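Local coordinates for protein cleavage stimulation factor 77 (Encephalitozoon cuniculi, PDB 2UY1) that probably acts in 3' end processing of nuclear pre-mRNA as a HAT-repeat (half-a-TPR) subunit of cleavage stimulation factor, and may bind mRNA, at residues L49-I54 and Y85-E90; L287-H292 and G313-G318; I328-T333 and A337-I342. One frame throughout, in Å; residues are numbered along the deposited sequence.

Contact 1: L49-I54 and Y85-E90. Unlike the reference sequence in segment 85-90: Phe88 (reference Tyr).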
ATOM      1  N   LEU B  49      19.483 -48.839  -7.532  1.00 39.78           N
ATOM      2  CA  LEU B  49      20.155 -49.033  -6.243  1.00 39.37           C
ATOM      3  C   LEU B  49      19.678 -50.232  -5.510  1.00 38.98           C
ATOM      4  O   LEU B  49      20.444 -51.104  -5.212  1.00 39.34           O
ATOM      5  CB  LEU B  49      19.984 -47.850  -5.322  1.00 39.10           C
ATOM      6  CG  LEU B  49      20.598 -47.783  -3.949  1.00 39.98           C
ATOM      7  CD1 LEU B  49      21.945 -48.406  -3.854  1.00 41.41           C
ATOM      8  CD2 LEU B  49      20.680 -46.412  -3.602  1.00 40.66           C
ATOM      9  N   TRP B  50      18.400 -50.236  -5.183  1.00 38.33           N
ATOM     10  CA  TRP B  50      17.692 -51.469  -4.997  1.00 37.77           C
ATOM     11  C   TRP B  50      17.851 -52.317  -6.233  1.00 37.89           C
ATOM     12  O   TRP B  50      18.226 -53.428  -6.154  1.00 39.44           O
ATOM     13  CB  TRP B  50      16.234 -51.220  -4.600  1.00 35.99           C
ATOM     14  CG  TRP B  50      16.086 -50.760  -3.182  1.00 34.09           C
ATOM     15  CD1 TRP B  50      16.255 -49.523  -2.726  1.00 30.79           C
ATOM     16  CD2 TRP B  50      15.753 -51.558  -2.052  1.00 32.26           C
ATOM     17  NE1 TRP B  50      16.072 -49.477  -1.398  1.00 31.28           N
ATOM     18  CE2 TRP B  50      15.731 -50.718  -0.955  1.00 32.82           C
ATOM     19  CE3 TRP B  50      15.469 -52.899  -1.865  1.00 32.87           C
ATOM     20  CZ2 TRP B  50      15.447 -51.173   0.315  1.00 34.39           C
ATOM     21  CZ3 TRP B  50      15.188 -53.345  -0.623  1.00 32.41           C
ATOM     22  CH2 TRP B  50      15.183 -52.495   0.455  1.00 33.63           C
ATOM     23  N   MET B  51      17.631 -51.752  -7.378  1.00 38.68           N
ATOM     24  CA  MET B  51      17.766 -52.528  -8.611  1.00 39.86           C
ATOM     25  C   MET B  51      19.197 -53.026  -8.842  1.00 40.92           C
ATOM     26  O   MET B  51      19.417 -54.099  -9.391  1.00 41.33           O
ATOM     27  CB  MET B  51      17.276 -51.715  -9.803  1.00 40.48           C
ATOM     28  CG  MET B  51      15.775 -51.475  -9.792  1.00 39.95           C
ATOM     29  SD  MET B  51      14.788 -52.961  -9.466  1.00 44.48           S
ATOM     30  CE  MET B  51      13.191 -52.334 -10.028  1.00 42.00           C
ATOM     31  N   LEU B  52      20.165 -52.234  -8.409  1.00 41.54           N
ATOM     32  CA  LEU B  52      21.562 -52.617  -8.449  1.00 42.85           C
ATOM     33  C   LEU B  52      21.899 -53.680  -7.414  1.00 42.45           C
ATOM     34  O   LEU B  52      22.781 -54.526  -7.641  1.00 41.77           O
ATOM     35  CB  LEU B  52      22.447 -51.370  -8.262  1.00 44.03           C
ATOM     36  CG  LEU B  52      22.665 -50.692  -9.621  1.00 46.34           C
ATOM     37  CD1 LEU B  52      22.671 -49.152  -9.494  1.00 48.29           C
ATOM     38  CD2 LEU B  52      23.948 -51.242 -10.289  1.00 46.95           C
ATOM     39  N   TYR B  53      21.205 -53.624  -6.277  1.00 42.08           N
ATOM     40  CA  TYR B  53      21.296 -54.675  -5.290  1.00 42.89           C
ATOM     41  C   TYR B  53      20.859 -55.999  -5.896  1.00 43.65           C
ATOM     42  O   TYR B  53      21.484 -57.030  -5.633  1.00 43.55           O
ATOM     43  CB  TYR B  53      20.465 -54.352  -4.058  1.00 42.36           C
ATOM     44  CG  TYR B  53      20.593 -55.418  -3.017  1.00 42.47           C
ATOM     45  CD1 TYR B  53      21.834 -55.690  -2.423  1.00 41.47           C
ATOM     46  CD2 TYR B  53      19.475 -56.170  -2.614  1.00 42.29           C
ATOM     47  CE1 TYR B  53      21.962 -56.669  -1.456  1.00 43.34           C
ATOM     48  CE2 TYR B  53      19.592 -57.165  -1.666  1.00 41.75           C
ATOM     49  CZ  TYR B  53      20.838 -57.410  -1.086  1.00 42.85           C
ATOM     50  OH  TYR B  53      20.971 -58.373  -0.126  1.00 44.57           O
ATOM     51  N   ILE B  54      19.800 -55.937  -6.714  1.00 44.59           N
ATOM     52  CA  ILE B  54      19.289 -57.066  -7.495  1.00 45.60           C
ATOM     53  C   ILE B  54      20.318 -57.529  -8.547  1.00 46.53           C
ATOM     54  O   ILE B  54      20.664 -58.717  -8.592  1.00 46.39           O
ATOM     55  CB  ILE B  54      17.887 -56.771  -8.154  1.00 45.57           C
ATOM     56  CG1 ILE B  54      16.799 -56.524  -7.094  1.00 45.72           C
ATOM     57  CG2 ILE B  54      17.435 -57.936  -9.052  1.00 45.32           C
ATOM     58  CD1 ILE B  54      15.439 -56.158  -7.716  1.00 44.34           C
ATOM     59  N   TYR B  85       5.883 -50.992 -11.571  1.00 43.14           N
ATOM     60  CA  TYR B  85       5.360 -51.923 -12.576  1.00 44.10           C
ATOM     61  C   TYR B  85       6.369 -52.953 -13.115  1.00 44.04           C
ATOM     62  O   TYR B  85       6.063 -54.140 -13.152  1.00 43.74           O
ATOM     63  CB  TYR B  85       4.681 -51.155 -13.713  1.00 45.17           C
ATOM     64  CG  TYR B  85       4.500 -51.965 -14.977  1.00 47.74           C
ATOM     65  CD1 TYR B  85       3.392 -52.810 -15.146  1.00 49.33           C
ATOM     66  CD2 TYR B  85       5.457 -51.913 -16.003  1.00 49.31           C
ATOM     67  CE1 TYR B  85       3.236 -53.580 -16.333  1.00 51.25           C
ATOM     68  CE2 TYR B  85       5.314 -52.668 -17.177  1.00 48.33           C
ATOM     69  CZ  TYR B  85       4.212 -53.498 -17.339  1.00 49.54           C
ATOM     70  OH  TYR B  85       4.085 -54.228 -18.515  1.00 49.86           O
ATOM     71  N   GLY B  86       7.555 -52.502 -13.522  1.00 43.23           N
ATOM     72  CA  GLY B  86       8.599 -53.409 -13.974  1.00 42.67           C
ATOM     73  C   GLY B  86       9.068 -54.272 -12.815  1.00 42.64           C
ATOM     74  O   GLY B  86       9.380 -55.449 -12.993  1.00 42.76           O
ATOM     75  N   LEU B  87       9.101 -53.695 -11.620  1.00 42.33           N
ATOM     76  CA  LEU B  87       9.425 -54.462 -10.426  1.00 42.26           C
ATOM     77  C   LEU B  87       8.338 -55.514 -10.143  1.00 42.39           C
ATOM     78  O   LEU B  87       8.676 -56.652  -9.873  1.00 41.87           O
ATOM     79  CB  LEU B  87       9.665 -53.546  -9.218  1.00 42.09           C
ATOM     80  CG  LEU B  87       9.997 -54.168  -7.854  1.00 42.36           C
ATOM     81  CD1 LEU B  87      11.363 -54.894  -7.853  1.00 42.25           C
ATOM     82  CD2 LEU B  87       9.962 -53.087  -6.812  1.00 42.33           C
ATOM     83  N   PHE B  88       7.050 -55.128 -10.227  1.00 42.65           N
ATOM     84  CA  PHE B  88       5.946 -56.067 -10.003  1.00 43.19           C
ATOM     85  C   PHE B  88       5.991 -57.127 -11.107  1.00 44.64           C
ATOM     86  O   PHE B  88       5.980 -58.321 -10.809  1.00 45.13           O
ATOM     87  CB  PHE B  88       4.582 -55.371  -9.864  1.00 41.35           C
ATOM     88  CG  PHE B  88       4.188 -55.030  -8.408  1.00 39.84           C
ATOM     89  CD1 PHE B  88       4.124 -53.713  -7.975  1.00 37.40           C
ATOM     90  CD2 PHE B  88       3.890 -56.037  -7.479  1.00 38.23           C
ATOM     91  CE1 PHE B  88       3.733 -53.380  -6.645  1.00 37.64           C
ATOM     92  CE2 PHE B  88       3.519 -55.721  -6.139  1.00 38.92           C
ATOM     93  CZ  PHE B  88       3.420 -54.381  -5.723  1.00 36.50           C
ATOM     94  N   LYS B  89       6.136 -56.684 -12.362  1.00 46.65           N
ATOM     95  CA  LYS B  89       6.322 -57.568 -13.538  1.00 48.10           C
ATOM     96  C   LYS B  89       7.414 -58.628 -13.349  1.00 48.28           C
ATOM     97  O   LYS B  89       7.137 -59.822 -13.467  1.00 49.22           O
ATOM     98  CB  LYS B  89       6.561 -56.749 -14.836  1.00 48.56           C
ATOM     99  CG  LYS B  89       6.834 -57.581 -16.114  1.00 48.09           C
ATOM    100  CD  LYS B  89       6.843 -56.696 -17.355  1.00 49.33           C
ATOM    101  CE  LYS B  89       6.830 -57.516 -18.657  1.00 52.51           C
ATOM    102  NZ  LYS B  89       5.467 -57.650 -19.322  1.00 53.56           N
ATOM    103  N   GLU B  90       8.643 -58.207 -13.066  1.00 48.31           N
ATOM    104  CA  GLU B  90       9.759 -59.144 -12.938  1.00 48.47           C
ATOM    105  C   GLU B  90       9.562 -60.178 -11.804  1.00 48.27           C
ATOM    106  O   GLU B  90       9.993 -61.316 -11.910  1.00 48.11           O
ATOM    107  CB  GLU B  90      11.073 -58.394 -12.723  1.00 48.43           C
ATOM    108  CG  GLU B  90      11.616 -57.712 -13.951  1.00 48.84           C
ATOM    109  CD  GLU B  90      12.573 -56.580 -13.621  1.00 50.04           C
ATOM    110  OE1 GLU B  90      12.428 -55.513 -14.252  1.00 52.34           O
ATOM    111  OE2 GLU B  90      13.456 -56.742 -12.736  1.00 48.95           O
TER

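Contact 2: L287-H292 and G313-G318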
ATOM      1  N   LEU B 287      16.813 -12.468  14.422  1.00 25.81           N
ATOM      2  CA  LEU B 287      15.738 -13.467  14.345  1.00 26.39           C
ATOM      3  C   LEU B 287      15.901 -14.648  15.303  1.00 25.64           C
ATOM      4  O   LEU B 287      14.900 -15.257  15.713  1.00 26.20           O
ATOM      5  CB  LEU B 287      15.450 -13.934  12.920  1.00 27.22           C
ATOM      6  CG  LEU B 287      13.977 -14.270  12.582  1.00 27.40           C
ATOM      7  CD1 LEU B 287      12.905 -13.200  12.939  1.00 27.33           C
ATOM      8  CD2 LEU B 287      13.897 -14.590  11.140  1.00 28.41           C
ATOM      9  N   LEU B 288      17.141 -14.958  15.698  1.00 24.93           N
ATOM     10  CA  LEU B 288      17.370 -15.994  16.698  1.00 25.17           C
ATOM     11  C   LEU B 288      16.922 -15.531  18.074  1.00 24.64           C
ATOM     12  O   LEU B 288      16.277 -16.282  18.799  1.00 24.14           O
ATOM     13  CB  LEU B 288      18.871 -16.369  16.775  1.00 26.64           C
ATOM     14  CG  LEU B 288      19.383 -17.224  15.640  1.00 25.87           C
ATOM     15  CD1 LEU B 288      20.905 -17.215  15.712  1.00 29.21           C
ATOM     16  CD2 LEU B 288      18.751 -18.593  15.770  1.00 28.29           C
ATOM     17  N   ARG B 289      17.271 -14.294  18.420  1.00 23.99           N
ATOM     18  CA  ARG B 289      16.907 -13.713  19.698  1.00 24.27           C
ATOM     19  C   ARG B 289      15.427 -13.642  19.923  1.00 23.30           C
ATOM     20  O   ARG B 289      14.915 -14.055  20.964  1.00 23.98           O
ATOM     21  CB  ARG B 289      17.473 -12.309  19.796  1.00 24.70           C
ATOM     22  CG  ARG B 289      18.955 -12.283  20.025  1.00 28.73           C
ATOM     23  CD  ARG B 289      19.474 -10.865  19.942  1.00 35.32           C
ATOM     24  NE  ARG B 289      20.595 -10.741  19.015  1.00 40.97           N
ATOM     25  CZ  ARG B 289      21.805 -10.274  19.324  1.00 44.86           C
ATOM     26  NH1 ARG B 289      22.081  -9.885  20.559  1.00 45.44           N
ATOM     27  NH2 ARG B 289      22.748 -10.201  18.387  1.00 45.85           N
ATOM     28  N   ILE B 290      14.726 -13.111  18.925  1.00 22.80           N
ATOM     29  CA  ILE B 290      13.300 -13.036  18.940  1.00 22.17           C
ATOM     30  C   ILE B 290      12.696 -14.456  19.138  1.00 21.64           C
ATOM     31  O   ILE B 290      11.846 -14.659  19.993  1.00 21.77           O
ATOM     32  CB  ILE B 290      12.800 -12.310  17.621  1.00 21.33           C
ATOM     33  CG1 ILE B 290      12.884 -10.797  17.814  1.00 21.54           C
ATOM     34  CG2 ILE B 290      11.362 -12.814  17.222  1.00 21.54           C
ATOM     35  CD1 ILE B 290      12.866 -10.018  16.457  1.00 23.72           C
ATOM     36  N   ASN B 291      13.174 -15.430  18.367  1.00 21.56           N
ATOM     37  CA  ASN B 291      12.639 -16.779  18.424  1.00 21.60           C
ATOM     38  C   ASN B 291      12.970 -17.561  19.692  1.00 21.75           C
ATOM     39  O   ASN B 291      12.162 -18.374  20.175  1.00 20.51           O
ATOM     40  CB  ASN B 291      12.891 -17.530  17.110  1.00 22.20           C
ATOM     41  CG  ASN B 291      11.777 -17.191  16.036  1.00 20.97           C
ATOM     42  OD1 ASN B 291      10.623 -17.557  16.193  1.00 22.87           O
ATOM     43  ND2 ASN B 291      12.143 -16.454  15.024  1.00 19.48           N
ATOM     44  N   HIS B 292      14.089 -17.164  20.290  1.00 21.70           N
ATOM     45  CA  HIS B 292      14.593 -17.704  21.532  1.00 23.03           C
ATOM     46  C   HIS B 292      13.761 -17.122  22.620  1.00 22.56           C
ATOM     47  O   HIS B 292      13.241 -17.871  23.437  1.00 24.34           O
ATOM     48  CB  HIS B 292      16.089 -17.358  21.692  1.00 23.60           C
ATOM     49  CG  HIS B 292      16.735 -17.937  22.922  1.00 24.63           C
ATOM     50  ND1 HIS B 292      17.950 -17.697  23.470  1.00 25.52           N
ATOM     51  CD2 HIS B 292      16.151 -18.922  23.694  1.00 24.65           C
ATOM     52  CE1 HIS B 292      18.074 -18.531  24.561  1.00 27.79           C
ATOM     53  NE2 HIS B 292      16.976 -19.255  24.677  1.00 28.71           N
ATOM     54  N   GLY B 313      21.738  -8.416  26.624  1.00 44.41           N
ATOM     55  CA  GLY B 313      21.884  -6.969  26.604  1.00 46.95           C
ATOM     56  C   GLY B 313      23.243  -6.401  26.314  1.00 47.97           C
ATOM     57  O   GLY B 313      23.335  -5.324  25.716  1.00 48.18           O
ATOM     58  N   ASN B 314      24.298  -7.100  26.730  1.00 49.80           N
ATOM     59  CA  ASN B 314      25.668  -6.682  26.352  1.00 50.19           C
ATOM     60  C   ASN B 314      26.100  -7.210  24.954  1.00 50.33           C
ATOM     61  O   ASN B 314      27.295  -7.310  24.647  1.00 50.60           O
ATOM     62  CB  ASN B 314      26.696  -6.987  27.464  1.00 50.84           C
ATOM     63  CG  ASN B 314      28.097  -6.339  27.208  1.00 52.06           C
ATOM     64  OD1 ASN B 314      28.276  -5.492  26.301  1.00 55.31           O
ATOM     65  ND2 ASN B 314      29.093  -6.750  28.021  1.00 54.38           N
ATOM     66  N   GLU B 315      25.113  -7.559  24.121  1.00 49.73           N
ATOM     67  CA  GLU B 315      25.314  -7.649  22.660  1.00 49.82           C
ATOM     68  C   GLU B 315      24.398  -6.665  21.918  1.00 47.25           C
ATOM     69  O   GLU B 315      23.307  -6.383  22.387  1.00 47.15           O
ATOM     70  CB  GLU B 315      25.101  -9.080  22.146  1.00 49.88           C
ATOM     71  CG  GLU B 315      26.181 -10.060  22.665  1.00 53.12           C
ATOM     72  CD  GLU B 315      26.209 -11.401  21.921  1.00 53.84           C
ATOM     73  OE1 GLU B 315      25.115 -12.021  21.713  1.00 59.66           O
ATOM     74  OE2 GLU B 315      27.342 -11.848  21.554  1.00 59.41           O
ATOM     75  N   GLY B 316      24.856  -6.129  20.783  1.00 45.20           N
ATOM     76  CA  GLY B 316      24.020  -5.300  19.898  1.00 42.55           C
ATOM     77  C   GLY B 316      22.773  -6.033  19.367  1.00 40.38           C
ATOM     78  O   GLY B 316      22.788  -6.598  18.251  1.00 40.91           O
ATOM     79  N   VAL B 317      21.702  -6.043  20.162  1.00 36.61           N
ATOM     80  CA  VAL B 317      20.455  -6.623  19.698  1.00 34.09           C
ATOM     81  C   VAL B 317      19.817  -5.548  18.841  1.00 31.58           C
ATOM     82  O   VAL B 317      19.821  -4.381  19.229  1.00 30.97           O
ATOM     83  CB  VAL B 317      19.499  -7.162  20.859  1.00 34.88           C
ATOM     84  CG1 VAL B 317      20.311  -7.831  21.972  1.00 35.06           C
ATOM     85  CG2 VAL B 317      18.574  -6.067  21.461  1.00 32.93           C
ATOM     86  N   GLY B 318      19.310  -5.947  17.675  1.00 29.51           N
ATOM     87  CA  GLY B 318      18.779  -4.997  16.671  1.00 25.57           C
ATOM     88  C   GLY B 318      17.520  -4.273  17.112  1.00 24.38           C
ATOM     89  O   GLY B 318      16.929  -4.601  18.157  1.00 22.94           O
TER

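Contact 3: I328-T333 and A337-I342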
ATOM      1  N   ILE B 328       5.125  -7.912  22.801  1.00 17.57           N
ATOM      2  CA  ILE B 328       4.736  -8.943  23.778  1.00 18.11           C
ATOM      3  C   ILE B 328       4.245  -8.313  25.110  1.00 16.20           C
ATOM      4  O   ILE B 328       3.348  -8.850  25.720  1.00 17.06           O
ATOM      5  CB  ILE B 328       5.903  -9.829  24.172  1.00 17.63           C
ATOM      6  CG1 ILE B 328       6.467 -10.623  22.974  1.00 17.91           C
ATOM      7  CG2 ILE B 328       5.496 -10.683  25.367  1.00 18.29           C
ATOM      8  CD1 ILE B 328       5.466 -11.430  22.207  1.00 13.72           C
ATOM      9  N   GLU B 329       4.872  -7.236  25.554  1.00 15.36           N
ATOM     10  CA  GLU B 329       4.613  -6.762  26.881  1.00 18.96           C
ATOM     11  C   GLU B 329       3.266  -6.134  26.821  1.00 19.42           C
ATOM     12  O   GLU B 329       2.468  -6.360  27.684  1.00 20.70           O
ATOM     13  CB  GLU B 329       5.657  -5.777  27.415  1.00 18.12           C
ATOM     14  CG  GLU B 329       6.952  -6.430  27.840  1.00 22.74           C
ATOM     15  CD  GLU B 329       6.893  -7.128  29.238  1.00 26.35           C
ATOM     16  OE1 GLU B 329       5.903  -7.027  29.999  1.00 25.47           O
ATOM     17  OE2 GLU B 329       7.905  -7.772  29.579  1.00 30.82           O
ATOM     18  N   TYR B 330       2.987  -5.380  25.758  1.00 22.09           N
ATOM     19  CA  TYR B 330       1.623  -4.810  25.607  1.00 22.24           C
ATOM     20  C   TYR B 330       0.489  -5.879  25.550  1.00 22.71           C
ATOM     21  O   TYR B 330      -0.426  -5.835  26.348  1.00 22.12           O
ATOM     22  CB  TYR B 330       1.514  -3.841  24.413  1.00 22.47           C
ATOM     23  CG  TYR B 330       0.135  -3.258  24.344  1.00 24.24           C
ATOM     24  CD1 TYR B 330      -0.327  -2.445  25.388  1.00 22.36           C
ATOM     25  CD2 TYR B 330      -0.746  -3.589  23.308  1.00 25.13           C
ATOM     26  CE1 TYR B 330      -1.641  -1.918  25.389  1.00 27.33           C
ATOM     27  CE2 TYR B 330      -2.080  -3.053  23.295  1.00 26.23           C
ATOM     28  CZ  TYR B 330      -2.492  -2.239  24.356  1.00 26.11           C
ATOM     29  OH  TYR B 330      -3.762  -1.673  24.376  1.00 32.57           O
ATOM     30  N   TYR B 331       0.565  -6.816  24.594  1.00 22.66           N
ATOM     31  CA  TYR B 331      -0.516  -7.811  24.385  1.00 23.56           C
ATOM     32  C   TYR B 331      -0.618  -8.873  25.490  1.00 22.25           C
ATOM     33  O   TYR B 331      -1.653  -9.446  25.666  1.00 22.75           O
ATOM     34  CB  TYR B 331      -0.395  -8.436  22.973  1.00 24.64           C
ATOM     35  CG  TYR B 331      -0.671  -7.360  21.979  1.00 25.19           C
ATOM     36  CD1 TYR B 331      -1.962  -6.931  21.770  1.00 24.69           C
ATOM     37  CD2 TYR B 331       0.366  -6.687  21.332  1.00 25.83           C
ATOM     38  CE1 TYR B 331      -2.228  -5.866  20.929  1.00 24.33           C
ATOM     39  CE2 TYR B 331       0.109  -5.612  20.480  1.00 27.89           C
ATOM     40  CZ  TYR B 331      -1.201  -5.221  20.281  1.00 25.77           C
ATOM     41  OH  TYR B 331      -1.516  -4.139  19.455  1.00 27.09           O
ATOM     42  N   ALA B 332       0.454  -9.082  26.244  1.00 22.03           N
ATOM     43  CA  ALA B 332       0.454 -10.106  27.295  1.00 22.56           C
ATOM     44  C   ALA B 332      -0.074  -9.493  28.604  1.00 22.23           C
ATOM     45  O   ALA B 332      -0.876 -10.088  29.287  1.00 22.56           O
ATOM     46  CB  ALA B 332       1.855 -10.708  27.480  1.00 19.74           C
ATOM     47  N   THR B 333       0.318  -8.259  28.882  1.00 23.69           N
ATOM     48  CA  THR B 333       0.033  -7.631  30.173  1.00 24.66           C
ATOM     49  C   THR B 333      -0.980  -6.478  30.080  1.00 24.46           C
ATOM     50  O   THR B 333      -1.692  -6.220  31.035  1.00 25.21           O
ATOM     51  CB  THR B 333       1.335  -7.153  30.821  1.00 24.34           C
ATOM     52  OG1 THR B 333       1.780  -5.983  30.131  1.00 25.82           O
ATOM     53  CG2 THR B 333       2.379  -8.238  30.734  1.00 22.93           C
ATOM     54  N   ALA B 337       2.908   1.623  29.887  1.00 26.91           N
ATOM     55  CA  ALA B 337       4.231   2.117  30.342  1.00 26.32           C
ATOM     56  C   ALA B 337       5.422   1.313  29.857  1.00 25.54           C
ATOM     57  O   ALA B 337       6.420   1.863  29.360  1.00 25.10           O
ATOM     58  CB  ALA B 337       4.256   2.240  31.878  1.00 27.99           C
ATOM     59  N   THR B 338       5.342   0.011  30.026  1.00 23.40           N
ATOM     60  CA  THR B 338       6.469  -0.854  29.775  1.00 23.45           C
ATOM     61  C   THR B 338       6.870  -0.863  28.316  1.00 23.10           C
ATOM     62  O   THR B 338       8.041  -0.697  28.074  1.00 21.93           O
ATOM     63  CB  THR B 338       6.202  -2.299  30.299  1.00 24.63           C
ATOM     64  OG1 THR B 338       6.208  -2.251  31.735  1.00 26.05           O
ATOM     65  CG2 THR B 338       7.281  -3.357  29.756  1.00 21.97           C
ATOM     66  N   PRO B 339       5.896  -1.083  27.354  1.00 22.21           N
ATOM     67  CA  PRO B 339       6.293  -0.960  25.916  1.00 23.13           C
ATOM     68  C   PRO B 339       6.858   0.407  25.546  1.00 22.45           C
ATOM     69  O   PRO B 339       7.771   0.472  24.723  1.00 22.67           O
ATOM     70  CB  PRO B 339       5.019  -1.298  25.113  1.00 20.87           C
ATOM     71  CG  PRO B 339       3.890  -1.346  26.078  1.00 22.76           C
ATOM     72  CD  PRO B 339       4.478  -1.469  27.506  1.00 22.51           C
ATOM     73  N   TYR B 340       6.342   1.470  26.158  1.00 23.90           N
ATOM     74  CA  TYR B 340       6.874   2.803  25.900  1.00 25.38           C
ATOM     75  C   TYR B 340       8.364   2.836  26.240  1.00 26.11           C
ATOM     76  O   TYR B 340       9.197   3.391  25.504  1.00 27.69           O
ATOM     77  CB  TYR B 340       6.147   3.842  26.758  1.00 25.33           C
ATOM     78  CG  TYR B 340       6.657   5.241  26.520  1.00 27.04           C
ATOM     79  CD1 TYR B 340       5.996   6.077  25.631  1.00 26.95           C
ATOM     80  CD2 TYR B 340       7.817   5.740  27.171  1.00 29.59           C
ATOM     81  CE1 TYR B 340       6.424   7.342  25.407  1.00 26.74           C
ATOM     82  CE2 TYR B 340       8.291   7.058  26.917  1.00 26.86           C
ATOM     83  CZ  TYR B 340       7.558   7.855  26.040  1.00 27.08           C
ATOM     84  OH  TYR B 340       7.927   9.160  25.746  1.00 25.51           O
ATOM     85  N   ASN B 341       8.693   2.249  27.378  1.00 26.10           N
ATOM     86  CA  ASN B 341      10.055   2.207  27.854  1.00 25.41           C
ATOM     87  C   ASN B 341      10.937   1.302  27.039  1.00 24.28           C
ATOM     88  O   ASN B 341      12.045   1.667  26.779  1.00 22.37           O
ATOM     89  CB  ASN B 341      10.114   1.990  29.377  1.00 27.02           C
ATOM     90  CG  ASN B 341       9.492   3.177  30.120  1.00 29.07           C
ATOM     91  OD1 ASN B 341      10.171   3.912  30.799  1.00 34.30           O
ATOM     92  ND2 ASN B 341       8.209   3.412  29.906  1.00 35.29           N
ATOM     93  N   ILE B 342      10.414   0.174  26.566  1.00 22.72           N
ATOM     94  CA  ILE B 342      11.210  -0.707  25.688  1.00 23.11           C
ATOM     95  C   ILE B 342      11.491  -0.063  24.329  1.00 23.00           C
ATOM     96  O   ILE B 342      12.618  -0.109  23.828  1.00 24.28           O
ATOM     97  CB  ILE B 342      10.525  -2.097  25.550  1.00 21.22           C
ATOM     98  CG1 ILE B 342      10.332  -2.711  26.931  1.00 22.81           C
ATOM     99  CG2 ILE B 342      11.279  -2.965  24.594  1.00 26.09           C
ATOM    100  CD1 ILE B 342       9.576  -3.993  26.989  1.00 20.12           C
TER

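Contact 1: L49-I54 and Y85-E90
Met51 and Leu87 make the main junction between helix 47-57 and the short helix 85-90, two members of the helical array of HAT (half-a-TPR) repeats from which suppressor of forked proteins are built. The contact is small and apolar, made by side chains alone; no hydrogen bond crosses it, and the nearest CA atoms, Met51 CA and Leu87 CA, are 8.8 Å apart. Met51 covers about half of that gap. Its CG is anti to the carbonyl carbon, and a bend at chi2 (-48°) swings the thioether round, after which chi3 runs nearly straight and carries the methyl to Leu87. CE then sits in the notch between CB and CD1 of that residue, 3.8 Å from Leu87 CB and equally far from Leu87 CD1, the two side chains running obliquely to one another.

The second apolar touch is lighter. Ile54, one turn further along its helix and with its CB directed toward 85-90, offers CD1 to Leu87 CD1 at 4.3 Å. One leucine branch thus meets both residues of the other helix. Leu87 also packs on Tyr71 and Leu75 of helix 69-78, so its buried side chain is shared among three helices.

Polar and aromatic contacts lie around this patch rather than within it. Glu90 OE2 is hydrogen-bonded to Tyr71 OH, which ties the end of helix 85-90 to helix 69-78. Trp50 gives its NE1 hydrogen to Ser44 O and meets Phe78 edge-to-face, joining helix 47-57 to that same helix. Within 49-54 the thioether lies beside the isoleucine, with Met51 SD 3.7 Å from Ile54 CD1.

Contact 2: L287-H292 and G313-G318
Arg289 reaches Val317 and Glu315 by way of two torsions: chi1 of -74° sets CG anti to the carbonyl carbon, and a bend at chi3 (-128°) lays the guanidinium across the loop. Its aliphatic part and flat end both pack on Val317. Arg289 CD lies 3.7 Å from Val317 CG1, while Arg289 NH1 comes to 3.1 Å from the same methyl, a contact short enough that the exact placing of the two groups is doubtful. Val317 CA stands 3.7 Å above the guanidinium plane, off-centre toward its rim, and Gly316 O lies over this face too. At the edge, near the plane, is Glu315 CB, 3.5 Å from Arg289 NH1.

The ion pair is loose. Glu315 OE1 is 3.9 Å from Arg289 NH1 and well out of the guanidinium plane, with the carboxylate turned by 48°, so no N-H is aimed at it and the attraction is one of charge alone. NH1 is buried here without a hydrogen-bond partner in the model. Arg289 NE does have one, Leu285 O, which helps fix the rotation of the group.

Gly316 is the centre of an inverse gamma turn, closed by a weak 2.8 Å bond from Val317 N to Glu315 O, and this sharp corner presents Val317 to the arginine. Asp286 OD1 takes the hydrogen of Gly318 N, a second link from helix 282-300 to the loop. The arrangement is that of a connecting loop, between helices 302-311 and 319-333, packed against an earlier helix of a HAT-repeat superhelix.

Contact 3: I328-T333 and A337-I342
Glu329 packs on Thr338 and Ile342, and the CB of Tyr330 on Pro339, across a helical hairpin of the kind that makes up HAT-repeat arrays: helix 319-333 turns back through a short connection into helix 337-349. The two segments run antiparallel, at 172°, with their axes 8.5 Å apart at closest approach. Glu329 folds over rather than stretching out. With CG anti to the carbonyl carbon and a bend at chi2 (-78°), it turns its methylenes to the other helix. Glu329 CG is 3.6 Å from Thr338 CG2, this methyl lying obliquely alongside the glutamate chain from CB to CD. Ile342 comes at about a right angle instead, its CD1 end-on to Glu329 CG at 3.7 Å. The contact uses the apolar part of the acid; the carboxylate is buried, and its OE1 forms a salt bridge with Arg306 NH2 of helix 302-311, which probably favours the ionised form.

Tyr330 sends its ring away from the hairpin partner and touches it by the root of the side chain, with CB 3.8 Å from Pro339 CG. Pro339 also packs on Phe363 of helix 354-367, which meets the Tyr330 ring edge-to-face. Beyond, Tyr330 OH and Tyr331 OH each hydrogen-bond to the backbone of another chain of the assembly. The two tyrosines brace each other: Tyr330 CD2 lies 3.4 Å above the centre of the Tyr331 ring.

Near the end of helix 319-333, Thr333 OG1 accepts a hydrogen bond from Ser335 N and gives its own hydrogen to Glu329 O. That carbonyl oxygen is gripped by two donors from opposite faces of its plane, Thr333 OG1 at 2.6 Å and Thr333 N at 3.1 Å.

How the contacts relate
The three contacts follow one another along the chain, all within the part of it that is related to suppressor of forked. Contact 1 lies on the other side of the chain's centre from the rest: its centre is 53 Å from that of contact 2 and 63 Å from that of contact 3, with nearest atoms about 34 and 46 Å away. Contacts 2 and 3 are neighbours, centres 17 Å and nearest atoms about 7 Å apart, without touching. Helix 319-333 connects them: the loop of contact 2 leads into its start, and its C-terminal end forms one side of contact 3. Contact 3 borders another chain of the assembly, whereas no other chain touches 49-54 or 85-90.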